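Local coordinates for putative methylthioribose-1-phosphate isomerase (Archaeoglobus fulgidus, PDB 1T5O), which probably catalyses the interconversion of 5-methylthioribose-1-phosphate and 5-methylthioribulose-1-phosphate, an isomerisation belonging to methionine biosynthesis, at residues 12-20 and 38-46; 150-158 and 166-174. All coordinates share one frame; numbering follows the deposited sequence.

From the N terminus, the chain first runs through strand 12-15, and interaction 1 closes a loop when residues 38-46, coming off helix 32-40, return to residues 12-20. Interaction 2 follows in series, neither nested nor crossed with the first: residues 150-158, leaving strand 149-152, meet residues 166-174 of helix 167-176 after a short connection without helix or strand. Interaction 1 ties the small antiparallel sheet to the turn ahead of helix 47-61, and interaction 2 ties the parallel part of the large sheet to one of its helices. Their centres lie about 19 Å apart, yet Arg45 and Asn155 join them by a probable hydrogen bond.

Interaction 1 of 2, residues 12-20 and 38-46; sequences LKLIDQTKL and AIKKLAVRG
Leu14 begins the contact: its CD1 reaches Val44 CG2 at 3.5 Å, closer than usual for two methyl carbons, and Ala38 CB at 3.6 Å, so one branch touches both the last turn of helix 32-40 and the segment beyond it. The Leu14 and Val44 side chains cross at about a right angle. Ile15 O lies 3.1 Å from Ala43 O, two acceptors face to face without a bond. Next, Asp16, centre of an inverse gamma turn, brings OD1 against the CB of Ala43, while the Lys41 ammonium stays beyond salt-bridge range. Gln17 N gives a weak bond to Ala43 O (3.3 Å). The Gln17 side chain runs on over this carbonyl, CG anti to its own carbonyl carbon (chi1 -75°), and delivers OE1 to Arg45 NH1 at 2.7 Å. The N-H...O angle of 160° and the position of OE1 near the guanidinium plane show a well-directed bond; NH1 lies on a lone pair in the carbonyl plane, with amide and guanidinium turned 78° apart. NH1 also bonds Asn155 OD1. An alanine in place of Arg45 would probably leave Gln17 OE1 and Asn155 OD1 without their common donor, the Gln17 amide then held by its weak NE2 bond to Leu159 O. Thr18 OG1 donates to Asp16 OD1 from above the carboxylate plane, and its CG2 packs 3.4 Å from Lys41 O, beside the Schellman motif in which Leu42 takes positive phi. Arg45 and Gly46 belong to the predicted substrate site, Gly46 as N-cap of helix 47-61. Strand 12-15 is the middle strand of its sheet, Leu14 also touching Ile27 of strand 26-29; Val44 rests on Ala49 of helix 47-61, and Gln17 and Arg45 on Leu197 of helix 193-204.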
loop_
_atom_site.group_PDB
_atom_site.type_symbol
_atom_site.label_atom_id
_atom_site.label_comp_id
_atom_site.label_asym_id
_atom_site.label_seq_id
_atom_site.Cartn_x
_atom_site.Cartn_y
_atom_site.Cartn_z
ATOM N N LEU A 12 -23.128 12.143 25.900
ATOM C CA LEU A 12 -21.992 12.059 24.989
ATOM C C LEU A 12 -22.316 11.268 23.725
ATOM O O LEU A 12 -22.618 10.075 23.792
ATOM C CB LEU A 12 -20.809 11.405 25.701
ATOM C CG LEU A 12 -19.400 11.713 25.185
ATOM C CD1 LEU A 12 -18.367 11.016 26.084
ATOM C CD2 LEU A 12 -19.259 11.263 23.730
ATOM N N LYS A 13 -22.242 11.927 22.577
ATOM C CA LYS A 13 -22.509 11.258 21.305
ATOM C C LYS A 13 -21.238 11.257 20.447
ATOM O O LYS A 13 -20.495 12.246 20.445
ATOM C CB LYS A 13 -23.621 11.976 20.543
ATOM C CG LYS A 13 -24.905 12.227 21.334
ATOM C CD LYS A 13 -25.676 10.938 21.619
ATOM C CE LYS A 13 -27.032 11.252 22.279
ATOM N NZ LYS A 13 -27.872 12.140 21.401
ATOM N N LEU A 14 -20.994 10.150 19.737
ATOM C CA LEU A 14 -19.830 10.008 18.845
ATOM C C LEU A 14 -20.242 9.339 17.546
ATOM O O LEU A 14 -21.119 8.470 17.532
ATOM C CB LEU A 14 -18.754 9.067 19.395
ATOM C CG LEU A 14 -18.338 8.782 20.828
ATOM C CD1 LEU A 14 -17.586 7.471 20.830
ATOM C CD2 LEU A 14 -17.468 9.892 21.367
ATOM N N ILE A 15 -19.582 9.720 16.461
ATOM C CA ILE A 15 -19.820 9.078 15.181
ATOM C C ILE A 15 -19.022 7.785 15.353
ATOM O O ILE A 15 -17.845 7.826 15.725
ATOM C CB ILE A 15 -19.210 9.887 14.014
ATOM C CG1 ILE A 15 -20.137 11.034 13.624
ATOM C CG2 ILE A 15 -18.954 8.972 12.820
ATOM C CD1 ILE A 15 -19.520 11.995 12.617
ATOM N N ASP A 16 -19.645 6.643 15.091
ATOM C CA ASP A 16 -18.954 5.354 15.242
ATOM C C ASP A 16 -18.120 5.088 13.982
ATOM O O ASP A 16 -18.592 4.458 13.036
ATOM C CB ASP A 16 -19.971 4.218 15.416
ATOM C CG ASP A 16 -19.330 2.923 15.874
ATOM O OD1 ASP A 16 -18.088 2.806 15.815
ATOM O OD2 ASP A 16 -20.070 2.011 16.297
ATOM N N GLN A 17 -16.871 5.545 13.988
ATOM C CA GLN A 17 -16.004 5.386 12.826
ATOM C C GLN A 17 -15.733 3.949 12.401
ATOM O O GLN A 17 -15.479 3.693 11.235
ATOM C CB GLN A 17 -14.695 6.165 13.041
ATOM C CG GLN A 17 -14.892 7.670 12.882
ATOM C CD GLN A 17 -13.630 8.472 13.144
ATOM O OE1 GLN A 17 -12.594 8.230 12.528
ATOM N NE2 GLN A 17 -13.714 9.437 14.058
ATOM N N THR A 18 -15.816 3.007 13.325
ATOM C CA THR A 18 -15.597 1.612 12.965
ATOM C C THR A 18 -16.677 1.125 11.985
ATOM O O THR A 18 -16.505 0.099 11.335
ATOM C CB THR A 18 -15.623 0.696 14.207
ATOM O OG1 THR A 18 -16.979 0.513 14.632
ATOM C CG2 THR A 18 -14.817 1.321 15.344
ATOM N N LYS A 19 -17.773 1.873 11.869
ATOM C CA LYS A 19 -18.882 1.512 10.982
ATOM C C LYS A 19 -18.718 2.062 9.575
ATOM O O LYS A 19 -19.402 1.638 8.631
ATOM C CB LYS A 19 -20.193 2.041 11.564
ATOM C CG LYS A 19 -21.199 0.975 11.920
ATOM C CD LYS A 19 -20.706 0.133 13.075
ATOM C CE LYS A 19 -21.705 -0.968 13.396
ATOM N NZ LYS A 19 -22.329 -0.786 14.743
ATOM N N LEU A 20 -17.829 3.035 9.441
ATOM C CA LEU A 20 -17.555 3.659 8.149
ATOM C C LEU A 20 -16.747 2.691 7.305
ATOM O O LEU A 20 -16.017 1.871 7.845
ATOM C CB LEU A 20 -16.743 4.943 8.363
ATOM C CG LEU A 20 -17.411 6.329 8.410
ATOM C CD1 LEU A 20 -18.907 6.242 8.486
ATOM C CD2 LEU A 20 -16.805 7.128 9.567
ATOM N N ALA A 38 -14.702 2.746 23.223
ATOM C CA ALA A 38 -14.873 3.431 21.949
ATOM C C ALA A 38 -13.493 3.937 21.537
ATOM O O ALA A 38 -13.107 3.858 20.372
ATOM C CB ALA A 38 -15.839 4.582 22.098
ATOM N N ILE A 39 -12.756 4.441 22.520
ATOM C CA ILE A 39 -11.411 4.939 22.299
ATOM C C ILE A 39 -10.504 3.792 21.842
ATOM O O ILE A 39 -9.726 3.940 20.896
ATOM C CB ILE A 39 -10.851 5.560 23.602
ATOM C CG1 ILE A 39 -11.482 6.936 23.829
ATOM C CG2 ILE A 39 -9.336 5.666 23.537
ATOM C CD1 ILE A 39 -11.111 7.548 25.178
ATOM N N LYS A 40 -10.615 2.651 22.522
ATOM C CA LYS A 40 -9.810 1.473 22.195
ATOM C C LYS A 40 -10.094 0.935 20.803
ATOM O O LYS A 40 -9.165 0.565 20.093
ATOM C CB LYS A 40 -10.054 0.344 23.199
ATOM C CG LYS A 40 -9.619 0.624 24.626
ATOM C CD LYS A 40 -9.948 -0.590 25.499
ATOM C CE LYS A 40 -9.706 -0.340 26.978
ATOM N NZ LYS A 40 -10.165 -1.502 27.803
ATOM N N LYS A 41 -11.369 0.878 20.420
ATOM C CA LYS A 41 -11.760 0.359 19.101
ATOM C C LYS A 41 -11.503 1.363 17.991
ATOM O O LYS A 41 -11.786 1.083 16.823
ATOM C CB LYS A 41 -13.258 0.054 19.017
ATOM C CG LYS A 41 -13.891 -0.741 20.115
ATOM C CD LYS A 41 -15.324 -1.114 19.683
ATOM C CE LYS A 41 -16.152 0.112 19.240
ATOM N NZ LYS A 41 -17.485 -0.218 18.619
ATOM N N LEU A 42 -11.009 2.541 18.355
ATOM C CA LEU A 42 -10.775 3.604 17.381
ATOM C C LEU A 42 -12.106 4.117 16.823
ATOM O O LEU A 42 -12.178 4.567 15.677
ATOM C CB LEU A 42 -9.875 3.124 16.230
ATOM C CG LEU A 42 -8.500 2.546 16.604
ATOM C CD1 LEU A 42 -7.727 2.225 15.316
ATOM C CD2 LEU A 42 -7.706 3.545 17.466
ATOM N N ALA A 43 -13.177 4.029 17.611
ATOM C CA ALA A 43 -14.459 4.561 17.155
ATOM C C ALA A 43 -14.297 6.090 17.179
ATOM O O ALA A 43 -14.950 6.807 16.424
ATOM C CB ALA A 43 -15.592 4.120 18.071
ATOM N N VAL A 44 -13.432 6.570 18.073
ATOM C CA VAL A 44 -13.096 7.990 18.168
ATOM C C VAL A 44 -11.605 7.981 17.932
ATOM O O VAL A 44 -10.909 7.126 18.475
ATOM C CB VAL A 44 -13.231 8.596 19.568
ATOM C CG1 VAL A 44 -13.641 10.059 19.429
ATOM C CG2 VAL A 44 -14.167 7.792 20.419
ATOM N N ARG A 45 -11.106 8.936 17.162
ATOM C CA ARG A 45 -9.675 9.003 16.868
ATOM C C ARG A 45 -9.327 10.397 16.408
ATOM O O ARG A 45 -10.212 11.152 15.991
ATOM C CB ARG A 45 -9.319 7.999 15.773
ATOM C CG ARG A 45 -10.358 7.919 14.685
ATOM C CD ARG A 45 -9.769 7.220 13.477
ATOM N NE ARG A 45 -8.753 8.040 12.825
ATOM C CZ ARG A 45 -9.020 9.098 12.071
ATOM N NH1 ARG A 45 -10.280 9.469 11.873
ATOM N NH2 ARG A 45 -8.031 9.781 11.499
ATOM N N GLY A 46 -8.042 10.726 16.459
ATOM C CA GLY A 46 -7.599 12.057 16.092
ATOM C C GLY A 46 -7.336 12.781 17.399
ATOM O O GLY A 46 -8.153 12.709 18.321
#

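Interaction 2 of 2, residues 150-158 and 166-174; sequences VLTYCNAGR and TALGVVRSA
In the first half of a beta-alpha-beta unit, strand 149-152 followed by helix 167-176, the loop leaving the strand meets the start of the helix. Ala156 O accepts two backbone N-H groups: Leu168 N donates to it at 3.0 Å with an almost straight N-H...O angle of 174°, the donor lying tilted out of the carbonyl plane, and Thr166 N adds a weak bond. One loop carbonyl thus takes up N-H groups at the beginning of the helix, where no preceding turn supplies acceptors. Thr166 is the N-cap residue, but its side chain makes no capping bond; OG1 instead packs against Ala156 CB at 3.3 Å, and the same methyl touches Ala167 CB. Leu168 packs its CB 3.7 Å from Gly157 CA and crosses the Thr152 side chain at about a right angle. A side chain on Gly157 would run into Leu168 CD1, geometric evidence that this passage suits glycine. The other branch of Leu168, CD2, lies 4.1 Å from Thr152 CG2. In the Rossmann-like sheet of this family the helix runs nearly antiparallel to the strand, 157° between their short axes, which are 10.4 Å apart; Val150 and Val171 touch loosely along that interface, and strand 182-186 completes the unit. Beyond the loop, the aliphatic part of Arg158 crosses one face of the Arg172 guanidinium, its CD 3.6 Å above the plane and offset toward the rim. With chi1 at 64°, Arg158 CG sits between backbone N and carbonyl carbon, 3.7 Å from Arg172 NH2. Asp205 bridges to both arginines and Glu201 to Arg172, which probably offsets the closeness of the like charges. Cys154, the predicted transition-state stabiliser, lies on this loop, and its carbonyl O and Asn155 ND2 are each hydrogen-bonded to Thr198 OG1.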
loop_
_atom_site.group_PDB
_atom_site.type_symbol
_atom_site.label_atom_id
_atom_site.label_comp_id
_atom_site.label_asym_id
_atom_site.label_seq_id
_atom_site.Cartn_x
_atom_site.Cartn_y
_atom_site.Cartn_z
ATOM N N VAL A 150 -5.551 18.343 -5.016
ATOM C CA VAL A 150 -4.771 18.097 -3.811
ATOM C C VAL A 150 -4.639 16.614 -3.443
ATOM O O VAL A 150 -5.628 15.924 -3.305
ATOM C CB VAL A 150 -5.390 18.854 -2.587
ATOM C CG1 VAL A 150 -4.608 18.529 -1.300
ATOM C CG2 VAL A 150 -5.365 20.371 -2.836
ATOM N N LEU A 151 -3.404 16.127 -3.311
ATOM C CA LEU A 151 -3.189 14.741 -2.896
ATOM C C LEU A 151 -3.064 14.778 -1.371
ATOM O O LEU A 151 -2.414 15.657 -0.815
ATOM C CB LEU A 151 -1.910 14.164 -3.513
ATOM C CG LEU A 151 -1.542 12.711 -3.170
ATOM C CD1 LEU A 151 -2.792 11.931 -2.880
ATOM C CD2 LEU A 151 -0.823 12.040 -4.329
ATOM N N THR A 152 -3.729 13.863 -0.678
ATOM C CA THR A 152 -3.611 13.857 0.760
ATOM C C THR A 152 -3.264 12.447 1.218
ATOM O O THR A 152 -3.232 11.519 0.401
ATOM C CB THR A 152 -4.911 14.389 1.433
ATOM O OG1 THR A 152 -4.643 14.634 2.821
ATOM C CG2 THR A 152 -6.090 13.390 1.253
ATOM N N TYR A 153 -2.991 12.281 2.515
ATOM C CA TYR A 153 -2.609 10.977 3.043
ATOM C C TYR A 153 -3.283 10.787 4.390
ATOM O O TYR A 153 -3.498 11.754 5.124
ATOM C CB TYR A 153 -1.089 10.906 3.218
ATOM C CG TYR A 153 -0.557 9.508 3.100
ATOM C CD1 TYR A 153 -0.463 8.896 1.852
ATOM C CD2 TYR A 153 -0.148 8.796 4.230
ATOM C CE1 TYR A 153 0.038 7.609 1.726
ATOM C CE2 TYR A 153 0.344 7.510 4.117
ATOM C CZ TYR A 153 0.440 6.924 2.855
ATOM O OH TYR A 153 0.971 5.671 2.705
ATOM N N CYS A 154 -3.579 9.536 4.715
ATOM C CA CYS A 154 -4.288 9.196 5.940
ATOM C C CYS A 154 -5.651 9.900 6.035
ATOM O O CYS A 154 -6.433 9.897 5.062
ATOM C CB CYS A 154 -3.427 9.489 7.198
ATOM S SG CYS A 154 -3.982 8.444 8.585
ATOM N N ASN A 155 -5.951 10.516 7.183
ATOM C CA ASN A 155 -7.253 11.170 7.345
ATOM C C ASN A 155 -7.170 12.307 8.350
ATOM O O ASN A 155 -7.500 12.131 9.530
ATOM C CB ASN A 155 -8.293 10.133 7.797
ATOM C CG ASN A 155 -9.660 10.747 8.098
ATOM O OD1 ASN A 155 -10.161 10.625 9.219
ATOM N ND2 ASN A 155 -10.271 11.395 7.099
ATOM N N ALA A 156 -6.696 13.456 7.875
ATOM C CA ALA A 156 -6.554 14.651 8.701
ATOM C C ALA A 156 -7.774 15.529 8.377
ATOM O O ALA A 156 -7.654 16.645 7.868
ATOM C CB ALA A 156 -5.240 15.375 8.341
ATOM N N GLY A 157 -8.952 14.982 8.662
ATOM C CA GLY A 157 -10.189 15.679 8.385
ATOM C C GLY A 157 -11.078 15.876 9.598
ATOM O O GLY A 157 -10.602 15.872 10.736
ATOM N N ARG A 158 -12.380 16.020 9.349
ATOM C CA ARG A 158 -13.338 16.284 10.415
ATOM C C ARG A 158 -13.642 15.086 11.301
ATOM O O ARG A 158 -14.216 15.242 12.375
ATOM C CB ARG A 158 -14.645 16.883 9.837
ATOM C CG ARG A 158 -15.467 15.978 8.878
ATOM C CD ARG A 158 -16.731 16.751 8.460
ATOM N NE ARG A 158 -17.634 16.077 7.521
ATOM C CZ ARG A 158 -18.494 15.113 7.838
ATOM N NH1 ARG A 158 -18.584 14.665 9.081
ATOM N NH2 ARG A 158 -19.307 14.626 6.904
ATOM N N THR A 166 -7.898 19.354 9.796
ATOM C CA THR A 166 -6.675 20.144 9.645
ATOM C C THR A 166 -6.338 20.204 8.148
ATOM O O THR A 166 -6.671 21.182 7.498
ATOM C CB THR A 166 -5.522 19.527 10.444
ATOM O OG1 THR A 166 -5.386 18.146 10.087
ATOM C CG2 THR A 166 -5.813 19.632 11.933
ATOM N N ALA A 167 -5.711 19.171 7.588
ATOM C CA ALA A 167 -5.388 19.189 6.145
ATOM C C ALA A 167 -6.637 19.295 5.241
ATOM O O ALA A 167 -6.650 20.041 4.255
ATOM C CB ALA A 167 -4.561 17.924 5.766
ATOM N N LEU A 168 -7.672 18.529 5.567
ATOM C CA LEU A 168 -8.920 18.559 4.806
ATOM C C LEU A 168 -9.719 19.826 5.183
ATOM O O LEU A 168 -10.632 20.237 4.460
ATOM C CB LEU A 168 -9.740 17.266 5.064
ATOM C CG LEU A 168 -8.989 15.970 4.647
ATOM C CD1 LEU A 168 -9.943 14.759 4.749
ATOM C CD2 LEU A 168 -8.470 16.099 3.177
ATOM N N GLY A 169 -9.361 20.437 6.316
ATOM C CA GLY A 169 -10.005 21.674 6.725
ATOM C C GLY A 169 -9.530 22.776 5.776
ATOM O O GLY A 169 -10.270 23.728 5.480
ATOM N N VAL A 170 -8.294 22.650 5.295
ATOM C CA VAL A 170 -7.727 23.628 4.346
ATOM C C VAL A 170 -8.459 23.500 3.011
ATOM O O VAL A 170 -8.728 24.495 2.323
ATOM C CB VAL A 170 -6.217 23.374 4.125
ATOM C CG1 VAL A 170 -5.706 24.187 2.923
ATOM C CG2 VAL A 170 -5.428 23.759 5.401
ATOM N N VAL A 171 -8.768 22.272 2.643
ATOM C CA VAL A 171 -9.520 22.010 1.430
ATOM C C VAL A 171 -10.931 22.570 1.647
ATOM O O VAL A 171 -11.437 23.295 0.788
ATOM C CB VAL A 171 -9.605 20.496 1.114
ATOM C CG1 VAL A 171 -10.588 20.251 -0.022
ATOM C CG2 VAL A 171 -8.230 19.965 0.696
ATOM N N ARG A 172 -11.565 22.284 2.790
ATOM C CA ARG A 172 -12.918 22.830 2.994
ATOM C C ARG A 172 -12.933 24.354 2.949
ATOM O O ARG A 172 -13.848 24.949 2.375
ATOM C CB ARG A 172 -13.551 22.351 4.312
ATOM C CG ARG A 172 -13.855 20.862 4.317
ATOM C CD ARG A 172 -14.700 20.417 5.516
ATOM N NE ARG A 172 -15.082 19.020 5.332
ATOM C CZ ARG A 172 -14.322 17.980 5.647
ATOM N NH1 ARG A 172 -13.123 18.168 6.191
ATOM N NH2 ARG A 172 -14.740 16.750 5.367
ATOM N N SER A 173 -11.931 25.013 3.521
ATOM C CA SER A 173 -11.941 26.473 3.480
ATOM C C SER A 173 -11.813 27.014 2.053
ATOM O O SER A 173 -12.454 28.024 1.709
ATOM C CB SER A 173 -10.832 27.055 4.357
ATOM O OG SER A 173 -11.073 26.732 5.721
ATOM N N ALA A 174 -11.003 26.358 1.216
ATOM C CA ALA A 174 -10.862 26.831 -0.150
ATOM C C ALA A 174 -12.145 26.592 -0.950
ATOM O O ALA A 174 -12.526 27.417 -1.789
ATOM C CB ALA A 174 -9.674 26.158 -0.838
#